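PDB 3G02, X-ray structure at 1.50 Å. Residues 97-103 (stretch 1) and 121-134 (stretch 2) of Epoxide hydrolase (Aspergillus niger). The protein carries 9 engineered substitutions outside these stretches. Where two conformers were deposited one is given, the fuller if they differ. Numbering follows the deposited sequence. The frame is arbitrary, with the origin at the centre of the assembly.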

ATOM      1  N   ILE A  97       8.313  -9.086 -26.482  1.00 11.42           N
ATOM      2  CA  ILE A  97       8.750  -9.981 -25.416  1.00 10.85           C
ATOM      3  C   ILE A  97      10.260 -10.121 -25.446  1.00 10.59           C
ATOM      4  O   ILE A  97      10.828 -10.682 -26.384  1.00 10.76           O
ATOM      5  N   HIS A  98      10.894  -9.578 -24.413  1.00 10.10           N
ATOM      6  CA  HIS A  98      12.324  -9.683 -24.200  1.00  9.61           C
ATOM      7  C   HIS A  98      12.658 -11.023 -23.538  1.00  9.51           C
ATOM      8  O   HIS A  98      11.877 -11.546 -22.734  1.00  9.57           O
ATOM      9  N   PHE A  99      13.809 -11.588 -23.888  1.00  9.70           N
ATOM     10  CA  PHE A  99      14.309 -12.767 -23.186  1.00  9.85           C
ATOM     11  C   PHE A  99      15.818 -12.859 -23.254  1.00  9.71           C
ATOM     12  O   PHE A  99      16.431 -12.430 -24.229  1.00  9.93           O
ATOM     13  N   ALA A 100      16.410 -13.388 -22.184  1.00  9.64           N
ATOM     14  CA  ALA A 100      17.807 -13.790 -22.188  1.00  9.94           C
ATOM     15  C   ALA A 100      17.824 -15.294 -22.424  1.00  9.83           C
ATOM     16  O   ALA A 100      16.849 -15.991 -22.134  1.00 10.00           O
ATOM     17  N   ALA A 101      18.929 -15.804 -22.964  1.00 10.42           N
ATOM     18  CA  ALA A 101      19.001 -17.230 -23.258  1.00 10.77           C
ATOM     19  C   ALA A 101      20.419 -17.752 -23.355  1.00 10.77           C
ATOM     20  O   ALA A 101      21.329 -17.029 -23.746  1.00 11.42           O
ATOM     21  N   LEU A 102      20.581 -19.021 -22.990  1.00 11.59           N
ATOM     22  CA  LEU A 102      21.729 -19.801 -23.426  1.00 12.05           C
ATOM     23  C   LEU A 102      21.173 -20.936 -24.264  1.00 12.58           C
ATOM     24  O   LEU A 102      20.475 -21.810 -23.750  1.00 12.40           O
ATOM     25  N   PHE A 103      21.458 -20.895 -25.564  1.00 13.48           N
ATOM     26  CA  PHE A 103      21.036 -21.954 -26.468  1.00 14.36           C
ATOM     27  C   PHE A 103      22.150 -22.961 -26.696  1.00 14.93           C
ATOM     28  O   PHE A 103      23.292 -22.591 -26.969  1.00 15.23           O
ATOM     29  N   SER A 121      12.993 -10.163 -12.036  1.00  7.19           N
ATOM     30  CA  SER A 121      13.143  -9.982 -13.474  1.00  7.87           C
ATOM     31  C   SER A 121      14.043 -11.082 -14.015  1.00  7.85           C
ATOM     32  O   SER A 121      14.562 -11.907 -13.262  1.00  8.16           O
ATOM     33  N   PHE A 122      14.268 -11.049 -15.322  1.00  8.17           N
ATOM     34  CA  PHE A 122      15.157 -12.002 -15.982  1.00  7.93           C
ATOM     35  C   PHE A 122      16.563 -12.047 -15.367  1.00  8.18           C
ATOM     36  O   PHE A 122      17.223 -13.097 -15.380  1.00  8.18           O
ATOM     37  N   VAL A 123      16.982 -10.915 -14.807  0.50  8.16           N
ATOM     38  CA  VAL A 123      18.315 -10.751 -14.230  0.50  8.12           C
ATOM     39  C   VAL A 123      18.541 -11.712 -13.064  0.50  8.46           C
ATOM     40  O   VAL A 123      19.660 -12.165 -12.830  0.50  8.76           O
ATOM     41  N   GLU A 124      17.473 -12.035 -12.344  0.50  8.60           N
ATOM     42  CA  GLU A 124      17.577 -12.956 -11.218  0.50  8.92           C
ATOM     43  C   GLU A 124      18.200 -14.296 -11.588  0.50  8.82           C
ATOM     44  O   GLU A 124      18.742 -14.988 -10.723  0.50  8.35           O
ATOM     45  N   PHE A 125      18.105 -14.670 -12.861  1.00  8.92           N
ATOM     46  CA  PHE A 125      18.644 -15.944 -13.316  1.00  8.89           C
ATOM     47  C   PHE A 125      20.061 -15.864 -13.864  1.00  8.95           C
ATOM     48  O   PHE A 125      20.624 -16.883 -14.259  1.00  8.94           O
ATOM     49  N   TYR A 126      20.637 -14.663 -13.878  1.00  9.20           N
ATOM     50  CA  TYR A 126      21.997 -14.481 -14.393  1.00  9.20           C
ATOM     51  C   TYR A 126      23.063 -15.297 -13.643  1.00  9.50           C
ATOM     52  O   TYR A 126      23.898 -15.922 -14.290  1.00  9.28           O
ATOM     53  N   PRO A 127      23.046 -15.304 -12.289  1.00  9.23           N
ATOM     54  CA  PRO A 127      23.987 -16.203 -11.607  1.00  9.38           C
ATOM     55  C   PRO A 127      23.909 -17.661 -12.072  1.00  9.48           C
ATOM     56  O   PRO A 127      24.953 -18.294 -12.255  1.00 10.04           O
ATOM     57  N   ILE A 128      22.699 -18.176 -12.287  1.00  9.25           N
ATOM     58  CA  ILE A 128      22.531 -19.545 -12.787  1.00  9.42           C
ATOM     59  C   ILE A 128      23.028 -19.696 -14.232  1.00  9.60           C
ATOM     60  O   ILE A 128      23.717 -20.665 -14.559  1.00  9.95           O
ATOM     61  N   LEU A 129      22.694 -18.737 -15.091  1.00  9.67           N
ATOM     62  CA  LEU A 129      23.216 -18.744 -16.460  1.00  9.88           C
ATOM     63  C   LEU A 129      24.744 -18.748 -16.479  1.00 10.32           C
ATOM     64  O   LEU A 129      25.360 -19.460 -17.282  1.00 10.38           O
ATOM     65  N   GLN A 130      25.352 -17.971 -15.583  1.00 10.57           N
ATOM     66  CA  GLN A 130      26.809 -17.902 -15.485  1.00 11.45           C
ATOM     67  C   GLN A 130      27.406 -19.259 -15.119  1.00 11.33           C
ATOM     68  O   GLN A 130      28.391 -19.689 -15.723  1.00 11.51           O
ATOM     69  N   LEU A 131      26.794 -19.938 -14.152  1.00 11.35           N
ATOM     70  CA  LEU A 131      27.248 -21.266 -13.757  1.00 11.44           C
ATOM     71  C   LEU A 131      27.211 -22.224 -14.946  1.00 11.53           C
ATOM     72  O   LEU A 131      28.173 -22.955 -15.187  1.00 11.62           O
ATOM     73  N   PHE A 132      26.118 -22.197 -15.704  1.00 11.79           N
ATOM     74  CA  PHE A 132      26.004 -23.042 -16.892  1.00 12.03           C
ATOM     75  C   PHE A 132      27.066 -22.735 -17.944  1.00 12.73           C
ATOM     76  O   PHE A 132      27.680 -23.657 -18.490  1.00 12.68           O
ATOM     77  N   ARG A 133      27.288 -21.448 -18.218  1.00 13.02           N
ATOM     78  CA  ARG A 133      28.274 -21.025 -19.216  1.00 13.88           C
ATOM     79  C   ARG A 133      29.705 -21.380 -18.799  1.00 13.88           C
ATOM     80  O   ARG A 133      30.559 -21.640 -19.649  1.00 14.30           O
ATOM     81  N   GLU A 134      29.959 -21.377 -17.492  1.00 13.69           N
ATOM     82  CA  GLU A 134      31.266 -21.744 -16.948  1.00 13.79           C
ATOM     83  C   GLU A 134      31.539 -23.242 -17.057  1.00 13.42           C
ATOM     84  O   GLU A 134      32.697 -23.665 -17.109  1.00 13.18           O
TER

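Strand 97-102 runs beside the segment that begins with a 3-10 turn at 122-125 and continues as helix 126-134. Strand and helix axes run in nearly the same direction, 22° apart, and approach to 9.7 Å. The contact is small, 355 Å² in total. Most of the residues that meet here are buried.

The strand alternates. His98, Ala100 and Leu102 point their CA-to-CB bonds toward the second stretch. Phe99 and Ala101 point away and make no contact with it. The inward residues follow the second stretch in order: His98 meets Phe122, Ala100 lies among Phe122, Tyr126 and Leu129, and Leu102 meets Leu129, Phe132 and Arg133.

At the first end two rings meet. His98 is in the t rotamer and Phe122 in p. The edge of the His98 ring points toward the face of the Phe122 ring, with centroids 4.3 Å apart and planes at 65°. His98 CE1 comes to 3.5 Å from Phe122 CE1. His98 ND1 and NE2 are both hydrogen-bonded elsewhere in the structure, and CE1, the carbon between them, makes the closest approach to Phe122.

Ala100 is the small residue in the middle. Ala100 CA is 7.0 Å from Phe122 CA. Its single methyl fits a hollow lined by three larger side chains. Ala100 CB lies 4.0 Å from Phe122 CD2 and 3.9 Å from Tyr126 CE1. It is more loosely placed against Leu129, with Ala100 CB 4.5 Å from Leu129 CD1. Tyr126 starts sideways, with chi1 at -92°, between wells, but its end comes nearer the strand. The methyl sits at the edge of the tyrosine ring, near its plane. Tyr126 OH is hydrogen-bonded elsewhere.

Leu102 has the most area covered of any residue here, 95 Å². Its rotamer is m, t. That conformation carries CD1 against one turn of the helix, where Leu102 CD1 is 3.3 Å from Leu129 O, a close contact with the backbone. Leu102 CD1 also lies 4.1 Å from Leu129 CD2 and 3.9 Å from Phe132 CB. Leu129 is also m, t. Phe132, in m, starts toward the strand, but its end leads away, and its CB, not its ring, is the part nearest Leu102. Arg133 borders the contact with its base: Leu102 CD1 is 4.3 Å from Arg133 CB.

No hydrogen bond crosses between the stretches. Within the helix, Gln130 NE2 donates to Glu134 OE2 at 3.0 Å, and Arg133 NH2 makes a weak hydrogen bond to Gln130 OE1 at 3.4 Å.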

ATOM      1  CB  ILE A  97       8.053 -11.367 -25.481  1.00 10.61           C
ATOM      2  CG1 ILE A  97       6.526 -11.207 -25.384  1.00 11.11           C
ATOM      3  CG2 ILE A  97       8.584 -12.308 -24.390  1.00 10.85           C
ATOM      4  CD1 ILE A  97       6.033 -10.424 -24.152  1.00 11.21           C
ATOM      5  CB  HIS A  98      12.781  -8.508 -23.325  1.00  9.52           C
ATOM      6  CG  HIS A  98      14.134  -8.687 -22.716  1.00  9.36           C
ATOM      7  ND1 HIS A  98      14.322  -9.274 -21.483  1.00  9.34           N
ATOM      8  CD2 HIS A  98      15.364  -8.354 -23.170  1.00  9.58           C
ATOM      9  CE1 HIS A  98      15.614  -9.300 -21.207  1.00 10.58           C
ATOM     10  NE2 HIS A  98      16.268  -8.747 -22.213  1.00  9.49           N
ATOM     11  CB  PHE A  99      13.653 -14.074 -23.681  1.00 10.23           C
ATOM     12  CG  PHE A  99      13.848 -14.360 -25.152  1.00 11.21           C
ATOM     13  CD1 PHE A  99      12.981 -13.824 -26.100  1.00 12.09           C
ATOM     14  CD2 PHE A  99      14.869 -15.208 -25.578  1.00 12.30           C
ATOM     15  CE1 PHE A  99      13.145 -14.104 -27.458  1.00 13.04           C
ATOM     16  CE2 PHE A  99      15.043 -15.489 -26.933  1.00 12.42           C
ATOM     17  CZ  PHE A  99      14.178 -14.941 -27.871  1.00 12.84           C
ATOM     18  CB  ALA A 100      18.465 -13.452 -20.861  1.00  9.81           C
ATOM     19  CB  ALA A 101      18.259 -17.546 -24.555  1.00 10.89           C
ATOM     20  CB  LEU A 102      22.525 -20.364 -22.245  1.00 12.03           C
ATOM     21  CG  LEU A 102      23.298 -19.394 -21.349  1.00 12.16           C
ATOM     22  CD1 LEU A 102      23.971 -20.186 -20.236  1.00 12.30           C
ATOM     23  CD2 LEU A 102      24.331 -18.575 -22.115  1.00 12.33           C
ATOM     24  CB  PHE A 103      20.581 -21.382 -27.812  1.00 14.24           C
ATOM     25  CG  PHE A 103      19.302 -20.598 -27.740  1.00 13.53           C
ATOM     26  CD1 PHE A 103      18.101 -21.225 -27.425  1.00 13.62           C
ATOM     27  CD2 PHE A 103      19.302 -19.234 -27.999  1.00 13.63           C
ATOM     28  CE1 PHE A 103      16.913 -20.497 -27.358  1.00 13.96           C
ATOM     29  CE2 PHE A 103      18.120 -18.498 -27.939  1.00 13.03           C
ATOM     30  CZ  PHE A 103      16.928 -19.131 -27.622  1.00 13.18           C
ATOM     31  CB  SER A 121      13.773  -8.624 -13.787  1.00  7.63           C
ATOM     32  OG  SER A 121      15.134  -8.616 -13.395  1.00  8.96           O
ATOM     33  CB  PHE A 122      15.237 -11.704 -17.490  1.00  8.09           C
ATOM     34  CG  PHE A 122      16.044 -10.479 -17.836  1.00  7.91           C
ATOM     35  CD1 PHE A 122      15.502  -9.205 -17.690  1.00  8.56           C
ATOM     36  CD2 PHE A 122      17.348 -10.600 -18.317  1.00  8.70           C
ATOM     37  CE1 PHE A 122      16.247  -8.077 -18.006  1.00  7.79           C
ATOM     38  CE2 PHE A 122      18.102  -9.479 -18.635  1.00  8.96           C
ATOM     39  CZ  PHE A 122      17.553  -8.211 -18.485  1.00  8.96           C
ATOM     40  CB  VAL A 123      18.544  -9.289 -13.771  0.50  7.85           C
ATOM     41  CG1 VAL A 123      19.973  -9.081 -13.274  0.50  7.86           C
ATOM     42  CG2 VAL A 123      18.247  -8.329 -14.911  0.50  7.85           C
ATOM     43  CB  GLU A 124      16.210 -13.197 -10.600  0.50  9.18           C
ATOM     44  CG  GLU A 124      15.651 -11.996  -9.898  0.50 10.58           C
ATOM     45  CD  GLU A 124      14.319 -12.283  -9.252  0.50 11.71           C
ATOM     46  OE1 GLU A 124      13.472 -12.940  -9.893  0.50 13.03           O
ATOM     47  OE2 GLU A 124      14.117 -11.848  -8.104  0.50 12.45           O
ATOM     48  CB  PHE A 125      17.691 -16.596 -14.328  1.00  8.66           C
ATOM     49  CG  PHE A 125      16.411 -17.080 -13.712  1.00  7.97           C
ATOM     50  CD1 PHE A 125      16.383 -18.272 -12.995  1.00  7.94           C
ATOM     51  CD2 PHE A 125      15.236 -16.337 -13.825  1.00  8.38           C
ATOM     52  CE1 PHE A 125      15.207 -18.725 -12.402  1.00  8.96           C
ATOM     53  CE2 PHE A 125      14.056 -16.781 -13.241  1.00  8.42           C
ATOM     54  CZ  PHE A 125      14.039 -17.978 -12.529  1.00  9.02           C
ATOM     55  CB  TYR A 126      22.372 -12.997 -14.496  1.00  9.43           C
ATOM     56  CG  TYR A 126      22.065 -12.388 -15.856  1.00  9.12           C
ATOM     57  CD1 TYR A 126      20.909 -12.743 -16.565  1.00 10.08           C
ATOM     58  CD2 TYR A 126      22.923 -11.449 -16.426  1.00  9.58           C
ATOM     59  CE1 TYR A 126      20.629 -12.186 -17.811  1.00  9.72           C
ATOM     60  CE2 TYR A 126      22.644 -10.883 -17.667  1.00  9.75           C
ATOM     61  CZ  TYR A 126      21.503 -11.261 -18.352  1.00  9.74           C
ATOM     62  OH  TYR A 126      21.233 -10.701 -19.580  1.00 10.22           O
ATOM     63  CB  PRO A 127      23.591 -16.058 -10.132  1.00  9.11           C
ATOM     64  CG  PRO A 127      23.116 -14.642 -10.050  1.00  9.36           C
ATOM     65  CD  PRO A 127      22.292 -14.492 -11.310  1.00  9.53           C
ATOM     66  CB  ILE A 128      21.074 -20.048 -12.614  1.00  9.16           C
ATOM     67  CG1 ILE A 128      20.810 -20.353 -11.133  1.00  9.60           C
ATOM     68  CG2 ILE A 128      20.799 -21.275 -13.501  1.00  9.90           C
ATOM     69  CD1 ILE A 128      19.377 -20.713 -10.799  1.00  9.81           C
ATOM     70  CB  LEU A 129      22.665 -17.566 -17.275  1.00  9.87           C
ATOM     71  CG  LEU A 129      21.155 -17.540 -17.547  1.00 10.20           C
ATOM     72  CD1 LEU A 129      20.829 -16.377 -18.471  1.00 10.49           C
ATOM     73  CD2 LEU A 129      20.654 -18.857 -18.132  1.00 11.46           C
ATOM     74  CB  GLN A 130      27.236 -16.830 -14.477  1.00 11.45           C
ATOM     75  CG  GLN A 130      28.759 -16.677 -14.326  1.00 13.83           C
ATOM     76  CD  GLN A 130      29.451 -16.203 -15.603  1.00 17.76           C
ATOM     77  OE1 GLN A 130      28.884 -15.446 -16.392  1.00 20.63           O
ATOM     78  NE2 GLN A 130      30.691 -16.640 -15.798  1.00 19.83           N
ATOM     79  CB  LEU A 131      26.415 -21.807 -12.594  1.00 11.59           C
ATOM     80  CG  LEU A 131      26.556 -21.106 -11.238  1.00 11.65           C
ATOM     81  CD1 LEU A 131      25.460 -21.573 -10.302  1.00 12.04           C
ATOM     82  CD2 LEU A 131      27.934 -21.334 -10.615  1.00 12.42           C
ATOM     83  CB  PHE A 132      24.603 -22.952 -17.503  1.00 11.93           C
ATOM     84  CG  PHE A 132      23.614 -23.902 -16.890  1.00 11.93           C
ATOM     85  CD1 PHE A 132      23.675 -25.267 -17.174  1.00 11.76           C
ATOM     86  CD2 PHE A 132      22.619 -23.441 -16.035  1.00 11.82           C
ATOM     87  CE1 PHE A 132      22.762 -26.161 -16.613  1.00 12.22           C
ATOM     88  CE2 PHE A 132      21.701 -24.327 -15.474  1.00 12.06           C
ATOM     89  CZ  PHE A 132      21.772 -25.689 -15.762  1.00 12.58           C
ATOM     90  CB  ARG A 133      28.156 -19.524 -19.497  1.00 14.29           C
ATOM     91  CG  ARG A 133      29.024 -19.038 -20.649  1.00 16.17           C
ATOM     92  CD  ARG A 133      28.545 -17.711 -21.191  1.00 18.57           C
ATOM     93  NE  ARG A 133      28.744 -16.613 -20.247  1.00 20.77           N
ATOM     94  CZ  ARG A 133      28.392 -15.353 -20.488  1.00 21.41           C
ATOM     95  NH1 ARG A 133      27.818 -15.034 -21.642  1.00 22.14           N
ATOM     96  NH2 ARG A 133      28.611 -14.414 -19.576  1.00 22.16           N
ATOM     97  CB  GLU A 134      31.367 -21.322 -15.481  1.00 14.03           C
ATOM     98  CG  GLU A 134      31.592 -19.837 -15.286  1.00 15.85           C
ATOM     99  CD  GLU A 134      31.434 -19.385 -13.848  1.00 17.48           C
ATOM    100  OE1 GLU A 134      30.833 -20.120 -13.033  1.00 18.00           O
ATOM    101  OE2 GLU A 134      31.913 -18.275 -13.536  1.00 20.80           O
TER